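Local coordinates for protein ORF10 (Moritella marina, PDB 6RIW) that probably elongates acyl chains in polyunsaturated fatty acid synthesis, this piece being the ketosynthase-chain length factor didomain of a longer synthase, at residues E618-I623 / S927-I932; D142-A147 / N919-S924. All coordinates share one frame; numbering follows the deposited sequence.

Overall arrangement
Contacts 1 and 2 are neighbours on the same side of the chain's centre, with their own centres about 12 Å apart. They lie far from the magnesium site formed at M1 and K286. Along the chain the order is 142-147, 618-623, 919-924, 927-932, so the two contacts interleave. Helix 129-148 belongs to the first ketosynthase-family region and helix 614-628 to the second. The short helices 917-922 and 929-934 follow each other near the C-terminal end of the model. Helix 917-922 packs mainly on helix 129-148 and helix 929-934 mainly on helix 614-628, though I921 also touches I623 and L929 touches V148. L620 also touches L145 directly. The C-terminal segment therefore packs against both halves of the didomain where their helices meet.

Contact 1: residues E618-I623 / S927-I932; sequences EELTNI and SSLHAI
E619 and S928 meet at the edge of this contact, where CG of E619 lies 3.2 Å from OG of S928. The E619 chain leaves with CG anti to the backbone N (chi1 176°) and then bends at chi2. Its carboxylate makes no hydrogen bond to S928. Instead OE2 is hydrogen-bonded to OG of S926, just before the second segment, and OG of S928 has a weak hydrogen bond to the same hydroxyl oxygen. The apolar part lies beside this polar edge. CD1 of I623 comes within 4.0 Å of CD1 of L929, and the two side chains cross obliquely. L620 is looser: its CB is 4.4 Å from CD1 of I932, and its CD1 is 4.5 Å from CD1 of L929. No hydrogen bond joins the two segments, so the pairing rests on side-chain packing, mostly apolar. Further out, L149 touches both L620 and I932, and V148 touches L929. I601 and L605 of helix 597-608 pack on L620 from within the second ketosynthase-family region. The arrangement is helix-to-helix packing through leucine and isoleucine, joining the short helix 929-934 to helix 614-628 of that thiolase-fold region.

Contact 2: residues D142-A147 / N919-S924; sequences DNALKA and NAIVNS
A144 and I921 make the closest side-chain approach between these segments. The I921 side chain can be followed outward. Its CB sits 3.8 Å from CB of A144. The branch CG2 is anti to the backbone N, and it carries two contacts. It lies 3.7 Å from CB of A144 and 4.0 Å from CD2 of L145. The other branch starts at CG1, which lies beside the backbone N and anti to the carbonyl carbon (chi1 -63°). CG1 packs near the backbone O of I623, in helix 614-628. The tip, CD1, comes back to CB of A144 at 4.1 Å. I921 thus meets the small A144 with both its branches, while L145 crosses it at about a right angle.

This is close helix-helix packing at an alanine: the CA atoms of A144 and V922 are 5.8 Å apart. It joins helix 129-148, in the first ketosynthase-family region, to the short C-terminal helix 917-922. V922 adds one methyl group, CG1. That atom is 3.9 Å from CB of A144 and also lies near the backbone O of A144. It then reaches CB of A147, one turn further along the helix, at 4.1 Å.

No hydrogen bond crosses between the segments. The polar side chains of D142 and K146 have their partners away from I921 and V922. NZ of K146 forms a salt bridge with D142, at 2.8 Å from OD1, using the syn lone pair of that oxygen. NZ also donates a hydrogen bond to the backbone O of F153, and OD2 of D142 accepts from N of L155. F153 touches L145 as well.

Contact 1: residues E618-I623 / S927-I932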
ATOM      1  N   GLU A 618     -11.873 -34.385  -5.148  1.00 20.58           N
ATOM      2  CA  GLU A 618     -11.788 -33.131  -5.900  1.00 24.20           C
ATOM      3  C   GLU A 618     -13.134 -32.434  -5.970  1.00 22.54           C
ATOM      4  O   GLU A 618     -13.210 -31.208  -5.811  1.00 17.80           O
ATOM      5  CB  GLU A 618     -11.247 -33.381  -7.303  1.00 26.56           C
ATOM      6  CG  GLU A 618      -9.764 -33.758  -7.279  1.00 34.64           C
ATOM      7  CD  GLU A 618      -9.185 -33.993  -8.657  1.00 46.33           C
ATOM      8  OE1 GLU A 618      -9.978 -34.185  -9.606  1.00 50.60           O
ATOM      9  OE2 GLU A 618      -7.936 -34.001  -8.782  1.00 44.32           O
ATOM     10  N   GLU A 619     -14.204 -33.202  -6.180  1.00 19.77           N
ATOM     11  CA  GLU A 619     -15.544 -32.628  -6.199  1.00 24.46           C
ATOM     12  C   GLU A 619     -15.927 -32.039  -4.845  1.00 20.30           C
ATOM     13  O   GLU A 619     -16.495 -30.949  -4.782  1.00 19.94           O
ATOM     14  CB  GLU A 619     -16.559 -33.688  -6.610  1.00 25.69           C
ATOM     15  CG  GLU A 619     -17.995 -33.201  -6.550  1.00 31.06           C
ATOM     16  CD  GLU A 619     -18.345 -32.299  -7.729  1.00 37.80           C
ATOM     17  OE1 GLU A 619     -17.499 -32.166  -8.651  1.00 43.27           O
ATOM     18  OE2 GLU A 619     -19.467 -31.739  -7.739  1.00 41.30           O
ATOM     19  N   LEU A 620     -15.661 -32.760  -3.755  1.00 17.24           N
ATOM     20  CA  LEU A 620     -15.931 -32.214  -2.428  1.00 17.32           C
ATOM     21  C   LEU A 620     -15.129 -30.937  -2.185  1.00 18.80           C
ATOM     22  O   LEU A 620     -15.654 -29.948  -1.646  1.00 15.62           O
ATOM     23  CB  LEU A 620     -15.594 -33.259  -1.368  1.00 18.02           C
ATOM     24  CG  LEU A 620     -15.827 -32.845   0.084  1.00 19.76           C
ATOM     25  CD1 LEU A 620     -17.291 -32.602   0.343  1.00 18.05           C
ATOM     26  CD2 LEU A 620     -15.297 -33.937   0.988  1.00 20.82           C
ATOM     27  N   THR A 621     -13.846 -30.959  -2.548  1.00 16.74           N
ATOM     28  CA  THR A 621     -12.995 -29.782  -2.385  1.00 16.78           C
ATOM     29  C   THR A 621     -13.528 -28.610  -3.204  1.00 19.50           C
ATOM     30  O   THR A 621     -13.591 -27.481  -2.711  1.00 17.39           O
ATOM     31  CB  THR A 621     -11.556 -30.119  -2.778  1.00 18.22           C
ATOM     32  OG1 THR A 621     -11.093 -31.224  -1.976  1.00 17.49           O
ATOM     33  CG2 THR A 621     -10.647 -28.935  -2.516  1.00 19.20           C
ATOM     34  N   ASN A 622     -13.965 -28.868  -4.434  1.00 16.82           N
ATOM     35  CA  ASN A 622     -14.468 -27.789  -5.287  1.00 19.30           C
ATOM     36  C   ASN A 622     -15.741 -27.163  -4.727  1.00 20.96           C
ATOM     37  O   ASN A 622     -15.947 -25.946  -4.850  1.00 19.34           O
ATOM     38  CB  ASN A 622     -14.717 -28.322  -6.695  1.00 20.31           C
ATOM     39  CG  ASN A 622     -13.439 -28.490  -7.478  1.00 23.13           C
ATOM     40  OD1 ASN A 622     -12.410 -27.894  -7.138  1.00 26.18           O
ATOM     41  ND2 ASN A 622     -13.485 -29.309  -8.526  1.00 25.60           N
ATOM     42  N   ILE A 623     -16.606 -27.972  -4.114  1.00 15.22           N
ATOM     43  CA  ILE A 623     -17.831 -27.441  -3.520  1.00 18.13           C
ATOM     44  C   ILE A 623     -17.497 -26.490  -2.377  1.00 20.10           C
ATOM     45  O   ILE A 623     -18.061 -25.395  -2.274  1.00 19.91           O
ATOM     46  CB  ILE A 623     -18.739 -28.581  -3.036  1.00 19.18           C
ATOM     47  CG1 ILE A 623     -19.248 -29.427  -4.210  1.00 18.27           C
ATOM     48  CG2 ILE A 623     -19.930 -28.024  -2.236  1.00 22.40           C
ATOM     49  CD1 ILE A 623     -19.849 -30.734  -3.712  1.00 23.73           C
ATOM     50  N   SER A 927     -24.280 -33.778  -8.018  1.00 41.65           N
ATOM     51  CA  SER A 927     -24.833 -35.130  -8.098  1.00 43.64           C
ATOM     52  C   SER A 927     -23.983 -36.140  -7.330  1.00 44.80           C
ATOM     53  O   SER A 927     -24.522 -36.986  -6.605  1.00 47.65           O
ATOM     54  CB  SER A 927     -24.960 -35.548  -9.563  1.00 46.51           C
ATOM     55  OG  SER A 927     -23.815 -35.140 -10.297  1.00 45.91           O
ATOM     56  N   SER A 928     -22.655 -36.077  -7.472  1.00 42.47           N
ATOM     57  CA  SER A 928     -21.802 -37.041  -6.786  1.00 41.65           C
ATOM     58  C   SER A 928     -21.786 -36.854  -5.273  1.00 39.28           C
ATOM     59  O   SER A 928     -21.207 -37.686  -4.567  1.00 37.69           O
ATOM     60  CB  SER A 928     -20.375 -36.973  -7.336  1.00 43.52           C
ATOM     61  OG  SER A 928     -19.878 -35.649  -7.331  1.00 42.64           O
ATOM     62  N   LEU A 929     -22.419 -35.802  -4.758  1.00 38.04           N
ATOM     63  CA  LEU A 929     -22.451 -35.594  -3.315  1.00 38.70           C
ATOM     64  C   LEU A 929     -23.219 -36.700  -2.600  1.00 37.89           C
ATOM     65  O   LEU A 929     -22.888 -37.044  -1.459  1.00 36.14           O
ATOM     66  CB  LEU A 929     -23.057 -34.221  -3.008  1.00 35.86           C
ATOM     67  CG  LEU A 929     -22.826 -33.623  -1.619  1.00 40.84           C
ATOM     68  CD1 LEU A 929     -21.345 -33.576  -1.262  1.00 34.34           C
ATOM     69  CD2 LEU A 929     -23.451 -32.235  -1.524  1.00 36.43           C
ATOM     70  N   HIS A 930     -24.235 -37.281  -3.253  1.00 40.37           N
ATOM     71  CA  HIS A 930     -24.997 -38.355  -2.617  1.00 43.55           C
ATOM     72  C   HIS A 930     -24.105 -39.546  -2.280  1.00 38.57           C
ATOM     73  O   HIS A 930     -24.184 -40.097  -1.175  1.00 38.33           O
ATOM     74  CB  HIS A 930     -26.154 -38.796  -3.516  1.00 43.58           C
ATOM     75  CG  HIS A 930     -27.035 -39.837  -2.893  1.00 55.68           C
ATOM     76  ND1 HIS A 930     -26.818 -41.191  -3.051  1.00 58.86           N
ATOM     77  CD2 HIS A 930     -28.128 -39.722  -2.099  1.00 58.93           C
ATOM     78  CE1 HIS A 930     -27.742 -41.864  -2.387  1.00 58.35           C
ATOM     79  NE2 HIS A 930     -28.551 -40.997  -1.803  1.00 58.66           N
ATOM     80  N   ALA A 931     -23.250 -39.952  -3.223  1.00 38.97           N
ATOM     81  CA  ALA A 931     -22.364 -41.093  -3.015  1.00 37.47           C
ATOM     82  C   ALA A 931     -21.285 -40.798  -1.984  1.00 36.02           C
ATOM     83  O   ALA A 931     -20.774 -41.723  -1.343  1.00 37.39           O
ATOM     84  CB  ALA A 931     -21.714 -41.500  -4.336  1.00 37.42           C
ATOM     85  N   ILE A 932     -20.900 -39.530  -1.838  1.00 33.60           N
ATOM     86  CA  ILE A 932     -19.934 -39.168  -0.807  1.00 29.60           C
ATOM     87  C   ILE A 932     -20.583 -39.242   0.564  1.00 32.17           C
ATOM     88  O   ILE A 932     -19.996 -39.770   1.515  1.00 34.09           O
ATOM     89  CB  ILE A 932     -19.349 -37.772  -1.102  1.00 32.17           C
ATOM     90  CG1 ILE A 932     -18.537 -37.808  -2.397  1.00 30.00           C
ATOM     91  CG2 ILE A 932     -18.485 -37.285   0.062  1.00 29.80           C
ATOM     92  CD1 ILE A 932     -18.136 -36.465  -2.924  1.00 29.81           C
TER

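Contact 2: residues D142-A147 / N919-S924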
ATOM      1  N   ASP A 142     -16.160 -25.620   7.895  1.00 14.65           N
ATOM      2  CA  ASP A 142     -16.230 -26.789   8.772  1.00 15.25           C
ATOM      3  C   ASP A 142     -17.665 -27.120   9.154  1.00 16.96           C
ATOM      4  O   ASP A 142     -18.101 -28.279   9.052  1.00 15.92           O
ATOM      5  CB  ASP A 142     -15.405 -26.551  10.040  1.00 16.37           C
ATOM      6  CG  ASP A 142     -15.611 -27.644  11.092  1.00 21.95           C
ATOM      7  OD1 ASP A 142     -16.615 -27.584  11.845  1.00 25.05           O
ATOM      8  OD2 ASP A 142     -14.756 -28.563  11.175  1.00 22.41           O
ATOM      9  N   ASN A 143     -18.414 -26.122   9.638  1.00 14.58           N
ATOM     10  CA  ASN A 143     -19.757 -26.400  10.125  1.00 15.41           C
ATOM     11  C   ASN A 143     -20.698 -26.801   8.996  1.00 16.78           C
ATOM     12  O   ASN A 143     -21.592 -27.630   9.208  1.00 16.98           O
ATOM     13  CB  ASN A 143     -20.322 -25.198  10.862  1.00 17.10           C
ATOM     14  CG  ASN A 143     -19.528 -24.827  12.100  1.00 20.36           C
ATOM     15  OD1 ASN A 143     -19.828 -23.824  12.747  1.00 20.75           O
ATOM     16  ND2 ASN A 143     -18.495 -25.617  12.427  1.00 18.31           N
ATOM     17  N   ALA A 144     -20.530 -26.218   7.806  1.00 15.59           N
ATOM     18  CA  ALA A 144     -21.341 -26.634   6.664  1.00 16.23           C
ATOM     19  C   ALA A 144     -21.076 -28.093   6.305  1.00 20.20           C
ATOM     20  O   ALA A 144     -22.010 -28.850   6.007  1.00 16.42           O
ATOM     21  CB  ALA A 144     -21.057 -25.742   5.454  1.00 16.69           C
ATOM     22  N   LEU A 145     -19.803 -28.500   6.303  1.00 16.05           N
ATOM     23  CA  LEU A 145     -19.469 -29.887   5.983  1.00 16.40           C
ATOM     24  C   LEU A 145     -19.946 -30.865   7.055  1.00 17.78           C
ATOM     25  O   LEU A 145     -20.297 -32.007   6.726  1.00 20.23           O
ATOM     26  CB  LEU A 145     -17.956 -30.019   5.747  1.00 17.70           C
ATOM     27  CG  LEU A 145     -17.484 -29.391   4.423  1.00 17.06           C
ATOM     28  CD1 LEU A 145     -15.960 -29.370   4.259  1.00 20.62           C
ATOM     29  CD2 LEU A 145     -18.142 -30.033   3.210  1.00 20.64           C
ATOM     30  N   LYS A 146     -19.958 -30.460   8.331  1.00 16.04           N
ATOM     31  CA  LYS A 146     -20.625 -31.273   9.350  1.00 17.17           C
ATOM     32  C   LYS A 146     -22.089 -31.512   8.989  1.00 21.27           C
ATOM     33  O   LYS A 146     -22.600 -32.636   9.117  1.00 19.32           O
ATOM     34  CB  LYS A 146     -20.542 -30.598  10.721  1.00 17.58           C
ATOM     35  CG  LYS A 146     -19.167 -30.599  11.392  1.00 18.76           C
ATOM     36  CD  LYS A 146     -19.302 -29.955  12.764  1.00 17.64           C
ATOM     37  CE  LYS A 146     -18.197 -30.402  13.725  1.00 24.01           C
ATOM     38  NZ  LYS A 146     -16.834 -29.935  13.281  1.00 16.52           N
ATOM     39  N   ALA A 147     -22.785 -30.461   8.534  1.00 20.46           N
ATOM     40  CA  ALA A 147     -24.201 -30.602   8.198  1.00 22.15           C
ATOM     41  C   ALA A 147     -24.404 -31.493   6.982  1.00 23.93           C
ATOM     42  O   ALA A 147     -25.423 -32.191   6.889  1.00 26.51           O
ATOM     43  CB  ALA A 147     -24.829 -29.223   7.956  1.00 20.76           C
ATOM     44  N   ASN A 919     -24.702 -21.654   2.734  1.00 16.04           N
ATOM     45  CA  ASN A 919     -25.742 -22.064   1.795  1.00 18.46           C
ATOM     46  C   ASN A 919     -25.149 -22.711   0.552  1.00 19.03           C
ATOM     47  O   ASN A 919     -25.716 -23.674   0.016  1.00 21.40           O
ATOM     48  CB  ASN A 919     -26.595 -20.857   1.385  1.00 21.13           C
ATOM     49  CG  ASN A 919     -27.558 -20.426   2.462  1.00 27.19           C
ATOM     50  OD1 ASN A 919     -27.680 -21.072   3.514  1.00 33.78           O
ATOM     51  ND2 ASN A 919     -28.264 -19.328   2.209  1.00 27.47           N
ATOM     52  N   ALA A 920     -24.045 -22.150   0.037  1.00 18.18           N
ATOM     53  CA  ALA A 920     -23.425 -22.677  -1.169  1.00 16.23           C
ATOM     54  C   ALA A 920     -22.941 -24.107  -0.974  1.00 20.02           C
ATOM     55  O   ALA A 920     -22.917 -24.885  -1.927  1.00 19.77           O
ATOM     56  CB  ALA A 920     -22.259 -21.794  -1.610  1.00 19.74           C
ATOM     57  N   ILE A 921     -22.546 -24.465   0.236  1.00 15.97           N
ATOM     58  CA  ILE A 921     -22.109 -25.828   0.518  1.00 16.19           C
ATOM     59  C   ILE A 921     -23.290 -26.726   0.888  1.00 19.38           C
ATOM     60  O   ILE A 921     -23.491 -27.777   0.269  1.00 21.59           O
ATOM     61  CB  ILE A 921     -21.027 -25.784   1.627  1.00 17.92           C
ATOM     62  CG1 ILE A 921     -19.803 -25.019   1.116  1.00 21.03           C
ATOM     63  CG2 ILE A 921     -20.650 -27.186   2.093  1.00 17.76           C
ATOM     64  CD1 ILE A 921     -18.828 -24.566   2.223  1.00 18.75           C
ATOM     65  N   VAL A 922     -24.114 -26.309   1.862  1.00 19.91           N
ATOM     66  CA  VAL A 922     -25.167 -27.184   2.380  1.00 19.62           C
ATOM     67  C   VAL A 922     -26.244 -27.435   1.331  1.00 23.85           C
ATOM     68  O   VAL A 922     -26.874 -28.498   1.334  1.00 23.45           O
ATOM     69  CB  VAL A 922     -25.804 -26.642   3.681  1.00 20.93           C
ATOM     70  CG1 VAL A 922     -24.779 -26.520   4.815  1.00 19.62           C
ATOM     71  CG2 VAL A 922     -26.521 -25.345   3.435  1.00 27.61           C
ATOM     72  N   ASN A 923     -26.486 -26.495   0.420  1.00 20.96           N
ATOM     73  CA  ASN A 923     -27.502 -26.705  -0.603  1.00 26.03           C
ATOM     74  C   ASN A 923     -26.895 -27.039  -1.950  1.00 25.71           C
ATOM     75  O   ASN A 923     -27.554 -26.860  -2.977  1.00 28.81           O
ATOM     76  CB  ASN A 923     -28.408 -25.479  -0.738  1.00 25.46           C
ATOM     77  CG  ASN A 923     -29.161 -25.165   0.541  1.00 26.85           C
ATOM     78  OD1 ASN A 923     -29.498 -26.063   1.321  1.00 32.55           O
ATOM     79  ND2 ASN A 923     -29.418 -23.887   0.770  1.00 32.20           N
ATOM     80  N   SER A 924     -25.658 -27.528  -1.971  1.00 23.23           N
ATOM     81  CA  SER A 924     -25.005 -27.824  -3.238  1.00 24.87           C
ATOM     82  C   SER A 924     -25.841 -28.806  -4.043  1.00 30.27           C
ATOM     83  O   SER A 924     -26.415 -29.750  -3.492  1.00 25.83           O
ATOM     84  CB  SER A 924     -23.615 -28.413  -3.007  1.00 23.68           C
ATOM     85  OG  SER A 924     -23.152 -29.037  -4.186  1.00 29.26           O
TER